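Local atomic coordinates of protein ACDH-11, isoform b (Caenorhabditis elegans, PDB entry 4Y9J), a protein that belongs to the acyl-CoA dehydrogenase family and binds flavin-adenine dinucleotide. Residues L38-R49 with V119-A130. Residues are numbered along the deposited sequence; the frame is centred on the assembly and turned at random.
Sequences LRRLLPESEYMR and VDPFVRRIHQVA
In the AidB-type N-terminal helical domain of this acyl-CoA dehydrogenase family member, the break at L42-P43 between helix 34-41 and helix 44-74 packs against the first turns of helix 121-135, with V123 and I126 reaching into it. The short segments 44-49 and 121-130 run at 30° to each other, their axes 11.3 Å apart at closest approach. I126 sends its two branches to different leucines: CG2, anti to the backbone N, lies 3.5 Å from L38 CD2, while CD1 comes to 4.1 Å from L41 CB. L42 reaches the same isoleucine with CD2. One helical turn earlier, V123 CG2 rests 3.9 Å from E46 CG, the two side chains crossing nearly at right angles. F122 points the edge of its ring at the corner, CZ toward the L41 carbonyl oxygen and CE1 toward P43 CD at 4.0 Å. At the exposed R49 end the contact turns polar. Its chain, bent at chi3 (63°), brings NH2 into a salt bridge with E46 OE2, which approaches in the guanidinium plane, and sets NH2 3.7 Å from V123 CG1. H127 gives NE2 to D53 of helix 44-74; at the other ring nitrogen, a water 2.7 Å from H127 ND1 accepts from R49 NH1 at 2.8 Å.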
loop_
_atom_site.group_PDB
_atom_site.type_symbol
_atom_site.label_atom_id
_atom_site.label_comp_id
_atom_site.label_asym_id
_atom_site.label_seq_id
_atom_site.Cartn_x
_atom_site.Cartn_y
_atom_site.Cartn_z
ATOM N N LEU B 38 19.158 41.275 7.993
ATOM C CA LEU B 38 18.676 42.060 6.850
ATOM C C LEU B 38 18.759 43.582 7.088
ATOM O O LEU B 38 19.099 44.376 6.190
ATOM C CB LEU B 38 17.218 41.686 6.467
ATOM C CG LEU B 38 16.982 40.224 6.082
ATOM C CD1 LEU B 38 15.508 40.005 5.702
ATOM C CD2 LEU B 38 17.983 39.783 5.018
ATOM N N ARG B 39 18.402 43.999 8.290
ATOM C CA ARG B 39 18.605 45.399 8.685
ATOM C C ARG B 39 20.037 45.902 8.464
ATOM O O ARG B 39 20.220 47.031 8.113
ATOM C CB ARG B 39 18.286 45.591 10.154
ATOM C CG ARG B 39 16.830 45.682 10.506
ATOM C CD ARG B 39 16.666 45.819 12.011
ATOM N NE ARG B 39 15.247 45.856 12.307
ATOM C CZ ARG B 39 14.489 46.942 12.168
ATOM N NH1 ARG B 39 15.017 48.104 11.775
ATOM N NH2 ARG B 39 13.191 46.875 12.440
ATOM N N ARG B 40 21.043 45.070 8.709
ATOM C CA ARG B 40 22.439 45.460 8.546
ATOM C C ARG B 40 22.879 45.471 7.124
ATOM O O ARG B 40 23.662 46.294 6.740
ATOM C CB ARG B 40 23.352 44.465 9.238
ATOM C CG ARG B 40 23.161 44.459 10.718
ATOM C CD ARG B 40 24.201 43.564 11.386
ATOM N NE ARG B 40 25.515 44.190 11.215
ATOM C CZ ARG B 40 26.537 43.674 10.535
ATOM N NH1 ARG B 40 26.452 42.444 9.960
ATOM N NH2 ARG B 40 27.658 44.406 10.466
ATOM N N LEU B 41 22.435 44.488 6.363
ATOM C CA LEU B 41 22.945 44.279 4.993
ATOM C C LEU B 41 22.274 45.118 3.939
ATOM O O LEU B 41 22.885 45.433 2.950
ATOM C CB LEU B 41 22.830 42.800 4.602
ATOM C CG LEU B 41 23.642 41.839 5.449
ATOM C CD1 LEU B 41 23.390 40.379 5.084
ATOM C CD2 LEU B 41 25.116 42.155 5.325
ATOM N N LEU B 42 21.012 45.468 4.144
ATOM C CA LEU B 42 20.235 46.178 3.161
ATOM C C LEU B 42 20.103 47.661 3.489
ATOM O O LEU B 42 19.959 48.037 4.647
ATOM C CB LEU B 42 18.833 45.636 3.086
ATOM C CG LEU B 42 18.687 44.159 2.702
ATOM C CD1 LEU B 42 17.221 43.757 2.856
ATOM C CD2 LEU B 42 19.143 43.883 1.272
ATOM N N PRO B 43 20.091 48.493 2.460
ATOM C CA PRO B 43 19.766 49.919 2.585
ATOM C C PRO B 43 18.372 50.083 3.196
ATOM O O PRO B 43 17.508 49.243 2.903
ATOM C CB PRO B 43 19.755 50.418 1.147
ATOM C CG PRO B 43 20.307 49.348 0.297
ATOM C CD PRO B 43 20.309 48.066 1.066
ATOM N N GLU B 44 18.127 51.173 3.950
ATOM C CA GLU B 44 16.968 51.270 4.922
ATOM C C GLU B 44 15.649 51.163 4.216
ATOM O O GLU B 44 14.690 50.561 4.750
ATOM C CB GLU B 44 16.929 52.608 5.735
ATOM C CG GLU B 44 15.636 52.832 6.570
ATOM C CD GLU B 44 15.505 54.217 7.194
ATOM O OE1 GLU B 44 15.370 55.221 6.464
ATOM O OE2 GLU B 44 15.517 54.291 8.445
ATOM N N SER B 45 15.663 51.733 3.025
ATOM C CA SER B 45 14.586 51.745 2.099
ATOM C C SER B 45 14.222 50.334 1.622
ATOM O O SER B 45 13.026 49.926 1.611
ATOM C CB SER B 45 15.034 52.624 0.908
ATOM O OG SER B 45 16.306 52.175 0.428
ATOM N N GLU B 46 15.243 49.583 1.208
ATOM C CA GLU B 46 14.996 48.282 0.620
ATOM C C GLU B 46 14.600 47.389 1.746
ATOM O O GLU B 46 13.803 46.500 1.572
ATOM C CB GLU B 46 16.223 47.725 -0.046
ATOM C CG GLU B 46 16.757 48.528 -1.192
ATOM C CD GLU B 46 15.927 48.466 -2.461
ATOM O OE1 GLU B 46 16.492 48.888 -3.512
ATOM O OE2 GLU B 46 14.731 48.089 -2.434
ATOM N N TYR B 47 15.202 47.599 2.911
ATOM C CA TYR B 47 14.885 46.842 4.082
ATOM C C TYR B 47 13.380 46.727 4.327
ATOM O O TYR B 47 12.878 45.603 4.578
ATOM C CB TYR B 47 15.597 47.349 5.346
ATOM C CG TYR B 47 14.972 46.713 6.573
ATOM C CD1 TYR B 47 15.171 45.386 6.872
ATOM C CD2 TYR B 47 14.065 47.427 7.355
ATOM C CE1 TYR B 47 14.536 44.790 7.951
ATOM C CE2 TYR B 47 13.441 46.842 8.436
ATOM C CZ TYR B 47 13.652 45.517 8.710
ATOM O OH TYR B 47 13.022 44.949 9.790
ATOM N N MET B 48 12.658 47.844 4.238
ATOM C CA MET B 48 11.216 47.860 4.538
ATOM C C MET B 48 10.439 47.037 3.563
ATOM O O MET B 48 9.593 46.258 3.959
ATOM C CB MET B 48 10.609 49.285 4.555
ATOM C CG MET B 48 11.019 50.188 5.706
ATOM S SD MET B 48 10.717 49.521 7.362
ATOM C CE MET B 48 11.242 50.921 8.372
ATOM N N ARG B 49 10.753 47.190 2.295
ATOM C CA ARG B 49 10.045 46.457 1.276
ATOM C C ARG B 49 10.276 44.971 1.448
ATOM O O ARG B 49 9.352 44.151 1.363
ATOM C CB ARG B 49 10.516 46.921 -0.113
ATOM C CG ARG B 49 9.879 46.160 -1.281
ATOM C CD ARG B 49 10.391 46.719 -2.592
ATOM N NE ARG B 49 11.829 46.530 -2.746
ATOM C CZ ARG B 49 12.404 45.377 -3.093
ATOM N NH1 ARG B 49 11.679 44.282 -3.300
ATOM N NH2 ARG B 49 13.719 45.299 -3.188
ATOM N N VAL B 119 15.632 45.921 -9.657
ATOM C CA VAL B 119 16.167 45.894 -8.317
ATOM C C VAL B 119 17.641 45.616 -8.401
ATOM O O VAL B 119 18.085 44.794 -9.186
ATOM C CB VAL B 119 15.505 44.794 -7.455
ATOM C CG1 VAL B 119 16.081 44.731 -6.057
ATOM C CG2 VAL B 119 14.015 44.998 -7.379
ATOM N N ASP B 120 18.397 46.320 -7.573
ATOM C CA ASP B 120 19.822 46.126 -7.403
ATOM C C ASP B 120 20.221 44.632 -7.133
ATOM O O ASP B 120 19.814 44.061 -6.132
ATOM C CB ASP B 120 20.165 46.925 -6.168
ATOM C CG ASP B 120 21.631 47.159 -6.003
ATOM O OD1 ASP B 120 22.404 46.259 -6.275
ATOM O OD2 ASP B 120 22.016 48.308 -5.636
ATOM N N PRO B 121 21.124 44.052 -7.938
ATOM C CA PRO B 121 21.402 42.618 -7.734
ATOM C C PRO B 121 21.819 42.189 -6.332
ATOM O O PRO B 121 21.469 41.065 -5.877
ATOM C CB PRO B 121 22.508 42.340 -8.741
ATOM C CG PRO B 121 22.275 43.313 -9.827
ATOM C CD PRO B 121 21.737 44.566 -9.177
ATOM N N PHE B 122 22.530 43.056 -5.612
ATOM C CA PHE B 122 22.975 42.666 -4.260
ATOM C C PHE B 122 21.737 42.540 -3.359
ATOM O O PHE B 122 21.652 41.645 -2.534
ATOM C CB PHE B 122 24.094 43.635 -3.759
ATOM C CG PHE B 122 23.879 44.209 -2.392
ATOM C CD1 PHE B 122 23.069 45.304 -2.224
ATOM C CD2 PHE B 122 24.529 43.708 -1.320
ATOM C CE1 PHE B 122 22.882 45.866 -0.979
ATOM C CE2 PHE B 122 24.360 44.263 -0.074
ATOM C CZ PHE B 122 23.501 45.306 0.101
ATOM N N VAL B 123 20.759 43.428 -3.566
ATOM C CA VAL B 123 19.552 43.422 -2.757
ATOM C C VAL B 123 18.744 42.171 -3.068
ATOM O O VAL B 123 18.255 41.492 -2.199
ATOM C CB VAL B 123 18.705 44.691 -3.025
ATOM C CG1 VAL B 123 17.257 44.548 -2.551
ATOM C CG2 VAL B 123 19.383 45.901 -2.377
ATOM N N ARG B 124 18.534 41.938 -4.340
ATOM C CA ARG B 124 17.618 40.924 -4.699
ATOM C C ARG B 124 18.101 39.525 -4.357
ATOM O O ARG B 124 17.278 38.680 -4.071
ATOM C CB ARG B 124 17.194 41.127 -6.123
ATOM C CG ARG B 124 18.161 40.665 -7.160
ATOM C CD ARG B 124 17.816 41.355 -8.483
ATOM N NE ARG B 124 18.680 40.739 -9.477
ATOM C CZ ARG B 124 19.142 41.316 -10.572
ATOM N NH1 ARG B 124 18.800 42.547 -10.872
ATOM N NH2 ARG B 124 19.989 40.656 -11.339
ATOM N N ARG B 125 19.412 39.275 -4.274
ATOM C CA ARG B 125 19.854 37.955 -3.907
ATOM C C ARG B 125 19.686 37.772 -2.408
ATOM O O ARG B 125 19.364 36.683 -1.955
ATOM C CB ARG B 125 21.293 37.646 -4.360
ATOM C CG ARG B 125 21.464 37.393 -5.859
ATOM C CD ARG B 125 20.724 36.130 -6.329
ATOM N NE ARG B 125 21.191 35.649 -7.618
ATOM C CZ ARG B 125 20.722 34.590 -8.266
ATOM N NH1 ARG B 125 19.679 33.887 -7.790
ATOM N NH2 ARG B 125 21.286 34.255 -9.414
ATOM N N ILE B 126 19.841 38.862 -1.668
ATOM C CA ILE B 126 19.614 38.789 -0.227
ATOM C C ILE B 126 18.127 38.501 0.031
ATOM O O ILE B 126 17.789 37.626 0.811
ATOM C CB ILE B 126 20.139 40.063 0.511
ATOM C CG1 ILE B 126 21.675 40.045 0.471
ATOM C CG2 ILE B 126 19.681 40.061 1.955
ATOM C CD1 ILE B 126 22.343 41.365 0.802
ATOM N N HIS B 127 17.256 39.231 -0.656
ATOM C CA HIS B 127 15.838 39.050 -0.517
ATOM C C HIS B 127 15.503 37.569 -0.880
ATOM O O HIS B 127 14.887 36.874 -0.106
ATOM C CB HIS B 127 15.130 40.046 -1.434
ATOM C CG HIS B 127 13.640 39.993 -1.403
ATOM N ND1 HIS B 127 12.870 40.883 -2.108
ATOM C CD2 HIS B 127 12.781 39.210 -0.715
ATOM C CE1 HIS B 127 11.591 40.635 -1.889
ATOM N NE2 HIS B 127 11.516 39.605 -1.057
ATOM N N GLN B 128 16.004 37.122 -2.015
ATOM C CA GLN B 128 15.729 35.808 -2.546
ATOM C C GLN B 128 16.190 34.736 -1.648
ATOM O O GLN B 128 15.425 33.771 -1.352
ATOM C CB GLN B 128 16.347 35.637 -3.931
ATOM C CG GLN B 128 15.953 34.331 -4.605
ATOM C CD GLN B 128 16.912 33.845 -5.655
ATOM O OE1 GLN B 128 18.069 34.276 -5.737
ATOM N NE2 GLN B 128 16.444 32.888 -6.445
ATOM N N VAL B 129 17.428 34.834 -1.174
ATOM C CA VAL B 129 17.938 33.857 -0.238
ATOM C C VAL B 129 17.139 33.762 1.081
ATOM O O VAL B 129 16.852 32.679 1.550
ATOM C CB VAL B 129 19.483 34.018 -0.020
ATOM C CG1 VAL B 129 19.964 33.178 1.127
ATOM C CG2 VAL B 129 20.210 33.562 -1.270
ATOM N N ALA B 130 16.723 34.897 1.630
ATOM C CA ALA B 130 15.872 34.916 2.846
ATOM C C ALA B 130 14.506 34.235 2.588
ATOM O O ALA B 130 13.985 33.474 3.412
ATOM C CB ALA B 130 15.651 36.395 3.274
HETATM O O HOH W 1 13.764 42.544 -4.016
#